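Local coordinates for SRPBCC family protein (Bacillus thuringiensis serovar konkukian, PDB 3F08) that is of unknown function but probably binds a hydrophobic small molecule or lipid in the cavity of a Bet v 1-like helix-grip fold, at residues 18-24 / 64-70; 41-46 / 57-61; 81-87 / 103-109. The protein carries 5 engineered substitutions. All blocks are in the same frame, centred on the assembly; numbering follows the deposited sequence.

Contact 1: 18-24 / 64-70; sequences WQLIGGF and NDKERYY. Engineered in segment 64-70: Asp65 (natural residue Glu).
Trp18 turns its CB-CG bond directly away from its own backbone N (chi1 180°), which drops the indole from helix 14-21 onto the turn 64-69, and a matching torsion in Asp65 (chi1 -167°) lifts that carboxylate to the pyrrole edge of the ring. The two meet in a nearly straight hydrogen bond, Trp18 NE1 to Asp65 OD1 at 2.9 Å; the oxygen lies in the indole plane, whereas the N-H comes to the carboxylate from above its plane. Asp65 is an engineered residue, and its other oxygen, OD2, is held in a salt bridge by Lys66 NZ.

The indole is clamped from both sides. Over the centre of its six-membered ring sits Arg68 CA, 3.6 Å from the centroid and almost on the ring normal, a CH-pi contact; Gly22 CA, one turn on from Trp18, covers the opposite face nearer the rim. CB and CG of Arg68 run on across the indole before the guanidinium turns away to a salt bridge with Glu92. A G1 beta bulge, in which Arg68 and Tyr69 together stand opposite Asn64, shapes the turn between strands 55-64 and 69-74 of the antiparallel sheet. The contact thereby joins the first short helix of the Bet v 1-like fold to that sheet.

Farther along, Tyr70 points its ring into the bend after the helix. The edge of Phe24 meets one face of this ring in an offset edge-to-face pair, planes at 89°, with Phe24 CD1 3.7 Å from Tyr70 CE1. The phenol oxygen also receives a hydrogen bond from Arg46. A water accepts from Tyr70 OH at 2.8 Å and donates to Ile21 O and Gly23 O, each 2.6 Å away.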
loop_
_atom_site.group_PDB
_atom_site.type_symbol
_atom_site.label_atom_id
_atom_site.label_comp_id
_atom_site.label_asym_id
_atom_site.label_seq_id
_atom_site.Cartn_x
_atom_site.Cartn_y
_atom_site.Cartn_z
ATOM N N TRP B 18 4.451 6.089 -13.192
ATOM C CA TRP B 18 3.981 5.321 -12.045
ATOM C C TRP B 18 5.141 4.538 -11.421
ATOM O O TRP B 18 5.181 4.339 -10.209
ATOM C CB TRP B 18 2.845 4.374 -12.445
ATOM C CG TRP B 18 2.334 3.563 -11.282
ATOM C CD1 TRP B 18 2.471 2.216 -11.094
ATOM C CD2 TRP B 18 1.639 4.062 -10.123
ATOM N NE1 TRP B 18 1.907 1.845 -9.888
ATOM C CE2 TRP B 18 1.391 2.957 -9.275
ATOM C CE3 TRP B 18 1.207 5.332 -9.721
ATOM C CZ2 TRP B 18 0.724 3.086 -8.044
ATOM C CZ3 TRP B 18 0.539 5.462 -8.488
ATOM C CH2 TRP B 18 0.309 4.339 -7.670
ATOM N N GLN B 19 6.092 4.107 -12.243
ATOM C CA GLN B 19 7.248 3.378 -11.724
ATOM C C GLN B 19 7.982 4.305 -10.762
ATOM O O GLN B 19 8.393 3.903 -9.677
ATOM C CB GLN B 19 8.210 2.991 -12.850
ATOM C CG GLN B 19 8.544 1.501 -12.936
ATOM C CD GLN B 19 8.950 0.881 -11.606
ATOM O OE1 GLN B 19 10.003 1.194 -11.040
ATOM N NE2 GLN B 19 8.107 -0.008 -11.101
ATOM N N LEU B 20 8.135 5.554 -11.184
ATOM C CA LEU B 20 8.825 6.582 -10.413
ATOM C C LEU B 20 8.071 7.021 -9.154
ATOM O O LEU B 20 8.633 7.015 -8.056
ATOM C CB LEU B 20 9.062 7.811 -11.304
ATOM C CG LEU B 20 10.261 8.751 -11.113
ATOM C CD1 LEU B 20 9.787 10.184 -11.065
ATOM C CD2 LEU B 20 11.023 8.405 -9.859
ATOM N N ILE B 21 6.800 7.384 -9.308
ATOM C CA ILE B 21 6.027 7.898 -8.179
ATOM C C ILE B 21 5.074 6.954 -7.442
ATOM O O ILE B 21 4.545 7.315 -6.397
ATOM C CB ILE B 21 5.221 9.139 -8.612
ATOM C CG1 ILE B 21 4.036 8.724 -9.493
ATOM C CG2 ILE B 21 6.122 10.074 -9.419
ATOM C CD1 ILE B 21 3.103 9.868 -9.842
ATOM N N GLY B 22 4.855 5.757 -7.974
ATOM C CA GLY B 22 3.949 4.811 -7.332
ATOM C C GLY B 22 4.340 4.350 -5.933
ATOM O O GLY B 22 3.479 3.955 -5.143
ATOM N N GLY B 23 5.636 4.386 -5.632
ATOM C CA GLY B 23 6.108 3.962 -4.326
ATOM C C GLY B 23 5.748 4.965 -3.253
ATOM O O GLY B 23 6.043 6.155 -3.378
ATOM N N PHE B 24 5.114 4.489 -2.190
ATOM C CA PHE B 24 4.722 5.369 -1.107
ATOM C C PHE B 24 5.950 5.982 -0.431
ATOM O O PHE B 24 5.904 7.118 0.040
ATOM C CB PHE B 24 3.871 4.598 -0.099
ATOM C CG PHE B 24 3.137 5.478 0.873
ATOM C CD1 PHE B 24 2.312 6.505 0.417
ATOM C CD2 PHE B 24 3.257 5.270 2.242
ATOM C CE1 PHE B 24 1.611 7.320 1.317
ATOM C CE2 PHE B 24 2.563 6.070 3.157
ATOM C CZ PHE B 24 1.741 7.098 2.689
ATOM N N ASN B 64 -3.674 1.269 -5.414
ATOM C CA ASN B 64 -4.143 0.430 -6.506
ATOM C C ASN B 64 -3.096 0.523 -7.598
ATOM O O ASN B 64 -2.986 1.548 -8.274
ATOM C CB ASN B 64 -5.504 0.906 -7.019
ATOM C CG ASN B 64 -6.190 -0.134 -7.886
ATOM O OD1 ASN B 64 -7.376 -0.417 -7.715
ATOM N ND2 ASN B 64 -5.446 -0.710 -8.819
ATOM N N ASP B 65 -2.319 -0.547 -7.755
ATOM C CA ASP B 65 -1.240 -0.572 -8.741
ATOM C C ASP B 65 -1.691 -0.420 -10.191
ATOM O O ASP B 65 -1.141 0.390 -10.935
ATOM C CB ASP B 65 -0.413 -1.860 -8.600
ATOM C CG ASP B 65 0.901 -1.800 -9.370
ATOM O OD1 ASP B 65 1.742 -0.926 -9.058
ATOM O OD2 ASP B 65 1.096 -2.628 -10.286
ATOM N N LYS B 66 -2.692 -1.191 -10.596
ATOM C CA LYS B 66 -3.154 -1.124 -11.974
ATOM C C LYS B 66 -3.930 0.144 -12.328
ATOM O O LYS B 66 -3.928 0.556 -13.482
ATOM C CB LYS B 66 -3.967 -2.375 -12.312
ATOM C CG LYS B 66 -3.155 -3.663 -12.164
ATOM C CD LYS B 66 -1.900 -3.638 -13.036
ATOM C CE LYS B 66 -0.994 -4.855 -12.796
ATOM N NZ LYS B 66 -0.242 -4.804 -11.496
ATOM N N GLU B 67 -4.590 0.762 -11.352
ATOM C CA GLU B 67 -5.314 1.998 -11.624
ATOM C C GLU B 67 -4.383 3.181 -11.349
ATOM O O GLU B 67 -4.767 4.341 -11.444
ATOM C CB GLU B 67 -6.584 2.078 -10.777
ATOM C CG GLU B 67 -7.662 1.097 -11.238
ATOM C CD GLU B 67 -8.893 1.087 -10.344
ATOM O OE1 GLU B 67 -9.524 2.154 -10.178
ATOM O OE2 GLU B 67 -9.232 0.006 -9.810
ATOM N N ARG B 68 -3.144 2.846 -11.008
ATOM C CA ARG B 68 -2.078 3.806 -10.745
ATOM C C ARG B 68 -2.385 5.010 -9.854
ATOM O O ARG B 68 -2.262 6.161 -10.279
ATOM C CB ARG B 68 -1.496 4.289 -12.080
ATOM C CG ARG B 68 -1.068 3.149 -13.019
ATOM C CD ARG B 68 -0.453 3.683 -14.309
ATOM N NE ARG B 68 -1.398 4.526 -15.029
ATOM C CZ ARG B 68 -2.220 4.097 -15.982
ATOM N NH1 ARG B 68 -2.215 2.824 -16.355
ATOM N NH2 ARG B 68 -3.061 4.947 -16.556
ATOM N N TYR B 69 -2.774 4.753 -8.614
ATOM C CA TYR B 69 -3.020 5.849 -7.694
ATOM C C TYR B 69 -2.894 5.365 -6.257
ATOM O O TYR B 69 -2.968 4.163 -5.988
ATOM C CB TYR B 69 -4.418 6.445 -7.924
ATOM C CG TYR B 69 -5.564 5.639 -7.347
ATOM C CD1 TYR B 69 -5.957 5.803 -6.022
ATOM C CD2 TYR B 69 -6.272 4.733 -8.134
ATOM C CE1 TYR B 69 -7.033 5.090 -5.491
ATOM C CE2 TYR B 69 -7.351 4.013 -7.618
ATOM C CZ TYR B 69 -7.727 4.198 -6.297
ATOM O OH TYR B 69 -8.804 3.508 -5.786
ATOM N N TYR B 70 -2.644 6.303 -5.350
ATOM C CA TYR B 70 -2.609 5.995 -3.933
ATOM C C TYR B 70 -3.186 7.202 -3.224
ATOM O O TYR B 70 -3.118 8.325 -3.728
ATOM C CB TYR B 70 -1.202 5.612 -3.419
ATOM C CG TYR B 70 -0.121 6.668 -3.372
ATOM C CD1 TYR B 70 -0.138 7.693 -2.422
ATOM C CD2 TYR B 70 0.979 6.578 -4.219
ATOM C CE1 TYR B 70 0.932 8.602 -2.320
ATOM C CE2 TYR B 70 2.038 7.465 -4.129
ATOM C CZ TYR B 70 2.015 8.472 -3.183
ATOM O OH TYR B 70 3.088 9.328 -3.109
HETATM O O HOH W 1 5.495 8.549 -4.366
#

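Contact 2: 41-46 / 57-61; sequences EGGRVR and IERLE
Segments 41-46 and 57-61 run antiparallel, with Val45 and Arg59 as a non-hydrogen-bonded pair and Arg46 and Glu58 as a hydrogen-bonded pair; beyond the ladder, Leu60 N is hydrogen-bonded to Arg44 O at 2.8 Å. On the face bearing Arg46 and Glu58, Arg46, extended from CG to NE, turns the NE side of its guanidinium to the carboxylate. NE and NH2 of Arg46 both converge on Glu58 OE1, at 2.7 and 2.6 Å, with that oxygen near the guanidinium plane; the remaining nitrogen, NH1, is hydrogen-bonded to Phe24 O.

On the face bearing Val45 and Arg59, the arginine bends at chi3 (-123°) and brings its guanidinium to Glu41. A salt bridge joins Arg59 NH2 to Glu41 OE1 at 2.6 Å, the oxygen lying at the guanidinium edge while the nitrogen stands above the carboxylate plane. Val45 CG2 packs over one face of the same guanidinium, and Val45 CG1 presses closely on Ile57 CG2, 3.4 Å away. Arg44 NE bonds to Glu41 O, and the outer nitrogens of Arg44 reach Trp18 O and Gln19 O of the second subunit.

A classic beta bulge, Arg44 and Val45 set against Thr40, leads into the antiparallel hairpin of strands 45-49 and 55-64 in the Bet v 1-like sheet, here placed at the dimer interface.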
loop_
_atom_site.group_PDB
_atom_site.type_symbol
_atom_site.label_atom_id
_atom_site.label_comp_id
_atom_site.label_asym_id
_atom_site.label_seq_id
_atom_site.Cartn_x
_atom_site.Cartn_y
_atom_site.Cartn_z
ATOM N N GLU B 41 5.138 0.799 10.398
ATOM C CA GLU B 41 3.894 0.042 10.356
ATOM C C GLU B 41 3.794 -0.890 9.139
ATOM O O GLU B 41 2.763 -0.951 8.457
ATOM C CB GLU B 41 2.703 1.008 10.406
ATOM C CG GLU B 41 2.522 1.634 11.785
ATOM C CD GLU B 41 1.174 2.298 11.972
ATOM O OE1 GLU B 41 0.152 1.730 11.530
ATOM O OE2 GLU B 41 1.136 3.383 12.580
ATOM N N GLY B 42 4.880 -1.612 8.875
ATOM C CA GLY B 42 4.909 -2.545 7.766
ATOM C C GLY B 42 4.839 -1.914 6.384
ATOM O O GLY B 42 4.681 -2.625 5.389
ATOM N N GLY B 43 4.959 -0.590 6.316
ATOM C CA GLY B 43 4.906 0.100 5.037
ATOM C C GLY B 43 3.682 0.980 4.845
ATOM O O GLY B 43 3.506 1.586 3.781
ATOM N N ARG B 44 2.840 1.062 5.875
ATOM C CA ARG B 44 1.614 1.864 5.828
ATOM C C ARG B 44 1.792 3.331 6.217
ATOM O O ARG B 44 0.914 4.155 5.967
ATOM C CB ARG B 44 0.554 1.248 6.749
ATOM C CG ARG B 44 -0.078 -0.029 6.237
ATOM C CD ARG B 44 -0.944 -0.671 7.315
ATOM N NE ARG B 44 -0.124 -1.304 8.345
ATOM C CZ ARG B 44 -0.602 -1.965 9.395
ATOM N NH1 ARG B 44 -1.909 -2.081 9.577
ATOM N NH2 ARG B 44 0.230 -2.534 10.252
ATOM N N VAL B 45 2.918 3.657 6.835
ATOM C CA VAL B 45 3.155 5.023 7.268
ATOM C C VAL B 45 4.514 5.499 6.775
ATOM O O VAL B 45 5.503 4.762 6.848
ATOM C CB VAL B 45 3.089 5.108 8.820
ATOM C CG1 VAL B 45 3.449 6.506 9.298
ATOM C CG2 VAL B 45 1.681 4.742 9.299
ATOM N N ARG B 46 4.561 6.715 6.242
ATOM C CA ARG B 46 5.824 7.245 5.764
ATOM C C ARG B 46 6.230 8.471 6.562
ATOM O O ARG B 46 5.405 9.330 6.881
ATOM C CB ARG B 46 5.761 7.576 4.258
ATOM C CG ARG B 46 4.816 8.695 3.858
ATOM C CD ARG B 46 4.768 8.823 2.338
ATOM N NE ARG B 46 3.840 9.863 1.888
ATOM C CZ ARG B 46 3.482 10.048 0.619
ATOM N NH1 ARG B 46 3.974 9.264 -0.336
ATOM N NH2 ARG B 46 2.628 11.015 0.301
ATOM N N ILE B 57 4.512 13.052 8.958
ATOM C CA ILE B 57 4.076 11.669 8.981
ATOM C C ILE B 57 2.755 11.533 8.231
ATOM O O ILE B 57 1.780 12.221 8.539
ATOM C CB ILE B 57 3.909 11.180 10.431
ATOM C CG1 ILE B 57 5.237 11.356 11.183
ATOM C CG2 ILE B 57 3.495 9.723 10.451
ATOM C CD1 ILE B 57 5.198 10.874 12.635
ATOM N N GLU B 58 2.731 10.652 7.237
ATOM C CA GLU B 58 1.528 10.455 6.444
ATOM C C GLU B 58 1.129 8.987 6.427
ATOM O O GLU B 58 1.975 8.095 6.454
ATOM C CB GLU B 58 1.758 10.972 5.024
ATOM C CG GLU B 58 2.355 12.372 5.005
ATOM C CD GLU B 58 2.479 12.959 3.616
ATOM O OE1 GLU B 58 2.692 12.192 2.650
ATOM O OE2 GLU B 58 2.388 14.202 3.493
ATOM N N ARG B 59 -0.173 8.749 6.369
ATOM C CA ARG B 59 -0.701 7.400 6.389
ATOM C C ARG B 59 -1.272 6.951 5.046
ATOM O O ARG B 59 -2.020 7.693 4.404
ATOM C CB ARG B 59 -1.766 7.324 7.485
ATOM C CG ARG B 59 -2.682 6.139 7.398
ATOM C CD ARG B 59 -3.194 5.740 8.767
ATOM N NE ARG B 59 -2.834 4.352 8.968
ATOM C CZ ARG B 59 -2.091 3.895 9.966
ATOM N NH1 ARG B 59 -1.624 4.716 10.895
ATOM N NH2 ARG B 59 -1.797 2.608 10.007
ATOM N N LEU B 60 -0.892 5.749 4.617
ATOM C CA LEU B 60 -1.398 5.189 3.366
ATOM C C LEU B 60 -2.850 4.760 3.590
ATOM O O LEU B 60 -3.127 3.966 4.496
ATOM C CB LEU B 60 -0.571 3.967 2.944
ATOM C CG LEU B 60 -1.014 3.260 1.651
ATOM C CD1 LEU B 60 -0.756 4.182 0.454
ATOM C CD2 LEU B 60 -0.258 1.946 1.477
ATOM N N GLU B 61 -3.773 5.276 2.778
ATOM C CA GLU B 61 -5.187 4.928 2.929
ATOM C C GLU B 61 -5.661 3.940 1.869
ATOM O O GLU B 61 -6.369 2.978 2.176
ATOM C CB GLU B 61 -6.061 6.182 2.859
ATOM C CG GLU B 61 -5.866 7.185 3.991
ATOM C CD GLU B 61 -6.333 6.662 5.340
ATOM O OE1 GLU B 61 -7.121 5.690 5.367
ATOM O OE2 GLU B 61 -5.921 7.233 6.374
HETATM O O HOH W 2 -3.406 0.389 9.419
#

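Contact 3: 81-87 / 103-109; sequences VTNYLST and WSGTFTP
The indole of Trp103 meets Ser86 OG at its edge, in the ring plane, while its ring stacks with that of Tyr125 from helix 114-137. NE1 of Trp103 approaches Ser86 OG at 3.0 Å in a weak, bent hydrogen bond. The Tyr84 and Phe107 side chains run alongside each other in the same direction, the edge of Tyr84 bringing CD1 to within 3.7 Å of Phe107 CB. Val81 CG1 touches Phe107 CD2 on the other flank of the phenylalanine, at 3.8 Å.

These groups belong to the antiparallel hairpin of strands 81-92 and 99-109, part of the curved sheet that grips the long C-terminal helix in the helix-grip fold. Val81, Phe107 and Pro109 touch that helix, and the hydroxyls of both Tyr84 and Ser86 bond to Tyr125 OH on it. Having OG anti to the backbone N (chi1 -175°) directs the Ser86 hydroxyl into this polar cluster, where Ser104 O also lies nearby. Gly105 is the non-hydrogen-bonded partner of Ser86, their CA atoms 4.2 Å apart.

The backbone ladder is regular from Leu85 to Thr87, but the register slips by one residue between Thr82 and Leu85, a beta bulge where the chain turns a corner. Asn83 occupies this corner with positive phi (55°), and its side chain runs alongside that of Thr108. The methyl of Thr82 lies on the same threonine, CG2 to CB of Thr108 at 3.6 Å. A water donates to Asn83 O at 2.5 Å and is hydrogen-bonded to Thr106 OG1, bridging the strands beside the bulge. The amide of Asn83 in turn gives a hydrogen bond from ND2 to Thr108 OG1, 3.0 Å long, with the hydroxyl oxygen lying 15° out of the amide plane.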
loop_
_atom_site.group_PDB
_atom_site.type_symbol
_atom_site.label_atom_id
_atom_site.label_comp_id
_atom_site.label_asym_id
_atom_site.label_seq_id
_atom_site.Cartn_x
_atom_site.Cartn_y
_atom_site.Cartn_z
ATOM N N VAL B 81 -4.851 22.486 8.287
ATOM C CA VAL B 81 -5.988 21.731 7.789
ATOM C C VAL B 81 -6.162 20.468 8.598
ATOM O O VAL B 81 -5.212 19.966 9.193
ATOM C CB VAL B 81 -5.805 21.320 6.308
ATOM C CG1 VAL B 81 -5.758 22.559 5.417
ATOM C CG2 VAL B 81 -4.531 20.496 6.154
ATOM N N THR B 82 -7.387 19.962 8.615
ATOM C CA THR B 82 -7.707 18.737 9.325
ATOM C C THR B 82 -8.559 17.902 8.374
ATOM O O THR B 82 -8.977 18.393 7.327
ATOM C CB THR B 82 -8.481 19.026 10.628
ATOM O OG1 THR B 82 -8.665 17.806 11.349
ATOM C CG2 THR B 82 -9.839 19.632 10.329
ATOM N N ASN B 83 -8.810 16.644 8.717
ATOM C CA ASN B 83 -9.598 15.777 7.846
ATOM C C ASN B 83 -8.976 15.740 6.450
ATOM O O ASN B 83 -9.676 15.654 5.445
ATOM C CB ASN B 83 -11.038 16.283 7.741
ATOM C CG ASN B 83 -11.731 16.368 9.089
ATOM O OD1 ASN B 83 -11.785 15.393 9.836
ATOM N ND2 ASN B 83 -12.273 17.540 9.401
ATOM N N TYR B 84 -7.655 15.798 6.397
ATOM C CA TYR B 84 -6.937 15.803 5.129
ATOM C C TYR B 84 -6.808 14.443 4.442
ATOM O O TYR B 84 -6.349 13.472 5.042
ATOM C CB TYR B 84 -5.541 16.370 5.348
ATOM C CG TYR B 84 -4.775 16.588 4.068
ATOM C CD1 TYR B 84 -4.998 17.716 3.296
ATOM C CD2 TYR B 84 -3.817 15.668 3.635
ATOM C CE1 TYR B 84 -4.289 17.937 2.127
ATOM C CE2 TYR B 84 -3.099 15.873 2.463
ATOM C CZ TYR B 84 -3.339 17.018 1.712
ATOM O OH TYR B 84 -2.629 17.262 0.559
ATOM N N LEU B 85 -7.225 14.388 3.181
ATOM C CA LEU B 85 -7.113 13.186 2.363
ATOM C C LEU B 85 -6.584 13.661 1.026
ATOM O O LEU B 85 -7.059 14.663 0.503
ATOM C CB LEU B 85 -8.462 12.511 2.132
ATOM C CG LEU B 85 -8.918 11.412 3.085
ATOM C CD1 LEU B 85 -10.158 10.756 2.486
ATOM C CD2 LEU B 85 -7.822 10.368 3.288
ATOM N N SER B 86 -5.615 12.947 0.468
ATOM C CA SER B 86 -5.045 13.343 -0.812
ATOM C C SER B 86 -4.814 12.137 -1.708
ATOM O O SER B 86 -4.430 11.070 -1.241
ATOM C CB SER B 86 -3.723 14.081 -0.593
ATOM O OG SER B 86 -3.201 14.576 -1.815
ATOM N N THR B 87 -5.054 12.315 -2.999
ATOM C CA THR B 87 -4.861 11.239 -3.949
ATOM C C THR B 87 -4.037 11.725 -5.133
ATOM O O THR B 87 -4.284 12.799 -5.674
ATOM C CB THR B 87 -6.206 10.713 -4.487
ATOM O OG1 THR B 87 -6.971 10.163 -3.409
ATOM C CG2 THR B 87 -5.974 9.627 -5.548
ATOM N N TRP B 103 -3.317 15.397 -9.055
ATOM C CA TRP B 103 -3.107 15.408 -7.610
ATOM C C TRP B 103 -4.284 16.176 -7.022
ATOM O O TRP B 103 -4.509 17.332 -7.374
ATOM C CB TRP B 103 -1.796 16.127 -7.270
ATOM C CG TRP B 103 -1.203 15.729 -5.956
ATOM C CD1 TRP B 103 -1.861 15.215 -4.876
ATOM C CD2 TRP B 103 0.177 15.829 -5.576
ATOM N NE1 TRP B 103 -0.975 14.989 -3.847
ATOM C CE2 TRP B 103 0.279 15.358 -4.250
ATOM C CE3 TRP B 103 1.335 16.280 -6.228
ATOM C CZ2 TRP B 103 1.496 15.316 -3.563
ATOM C CZ3 TRP B 103 2.547 16.240 -5.544
ATOM C CH2 TRP B 103 2.616 15.762 -4.221
ATOM N N SER B 104 -5.034 15.542 -6.130
ATOM C CA SER B 104 -6.188 16.209 -5.544
ATOM C C SER B 104 -6.311 15.974 -4.042
ATOM O O SER B 104 -5.762 15.010 -3.501
ATOM C CB SER B 104 -7.465 15.737 -6.237
ATOM O OG SER B 104 -7.685 14.367 -5.969
ATOM N N GLY B 105 -7.044 16.858 -3.374
ATOM C CA GLY B 105 -7.221 16.712 -1.947
ATOM C C GLY B 105 -8.494 17.318 -1.396
ATOM O O GLY B 105 -9.071 18.247 -1.977
ATOM N N THR B 106 -8.941 16.760 -0.274
ATOM C CA THR B 106 -10.127 17.226 0.430
ATOM C C THR B 106 -9.670 17.459 1.862
ATOM O O THR B 106 -8.880 16.683 2.409
ATOM C CB THR B 106 -11.252 16.180 0.391
ATOM O OG1 THR B 106 -10.790 14.957 0.967
ATOM C CG2 THR B 106 -11.673 15.914 -1.045
ATOM N N PHE B 107 -10.159 18.529 2.473
ATOM C CA PHE B 107 -9.731 18.868 3.819
ATOM C C PHE B 107 -10.623 19.952 4.415
ATOM O O PHE B 107 -11.433 20.562 3.716
ATOM C CB PHE B 107 -8.301 19.391 3.757
ATOM C CG PHE B 107 -8.071 20.336 2.609
ATOM C CD1 PHE B 107 -7.710 19.851 1.349
ATOM C CD2 PHE B 107 -8.293 21.702 2.761
ATOM C CE1 PHE B 107 -7.587 20.711 0.253
ATOM C CE2 PHE B 107 -8.174 22.574 1.676
ATOM C CZ PHE B 107 -7.820 22.079 0.418
ATOM N N THR B 108 -10.456 20.190 5.710
ATOM C CA THR B 108 -11.218 21.217 6.400
ATOM C C THR B 108 -10.203 22.239 6.878
ATOM O O THR B 108 -9.236 21.893 7.556
ATOM C CB THR B 108 -11.968 20.667 7.633
ATOM O OG1 THR B 108 -12.758 19.530 7.262
ATOM C CG2 THR B 108 -12.893 21.736 8.202
ATOM N N PRO B 109 -10.388 23.511 6.503
ATOM C CA PRO B 109 -9.443 24.545 6.935
ATOM C C PRO B 109 -9.537 24.786 8.442
ATOM O O PRO B 109 -10.615 24.707 9.024
ATOM C CB PRO B 109 -9.883 25.770 6.137
ATOM C CG PRO B 109 -10.511 25.177 4.914
ATOM C CD PRO B 109 -11.310 24.040 5.487
HETATM O O HOH W 3 -11.418 14.905 3.815
HETATM O O HOH W 4 -6.306 12.608 -8.028
#

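All three contacts meet in one antiparallel sheet, in which strands 55-64, 69-74 and 81-92 are successive neighbours. Contacts 1 and 2, with centres about 15 Å apart, are coupled through the guanidinium of Arg46 and by packing of Phe24 CZ on Leu60 N at 3.5 Å; both also touch the second subunit, where Arg44 of one chain forms a cation-pi pair with Trp18 of the other. Contact 3 lies about 19 Å from contact 1 and 16 Å from contact 2, centre to centre, and meets them by packing, as between Glu61 CG and Leu85 CD2 at 3.8 Å. No ligand site is established; a pocket between sheet and long helix would be consistent with the family.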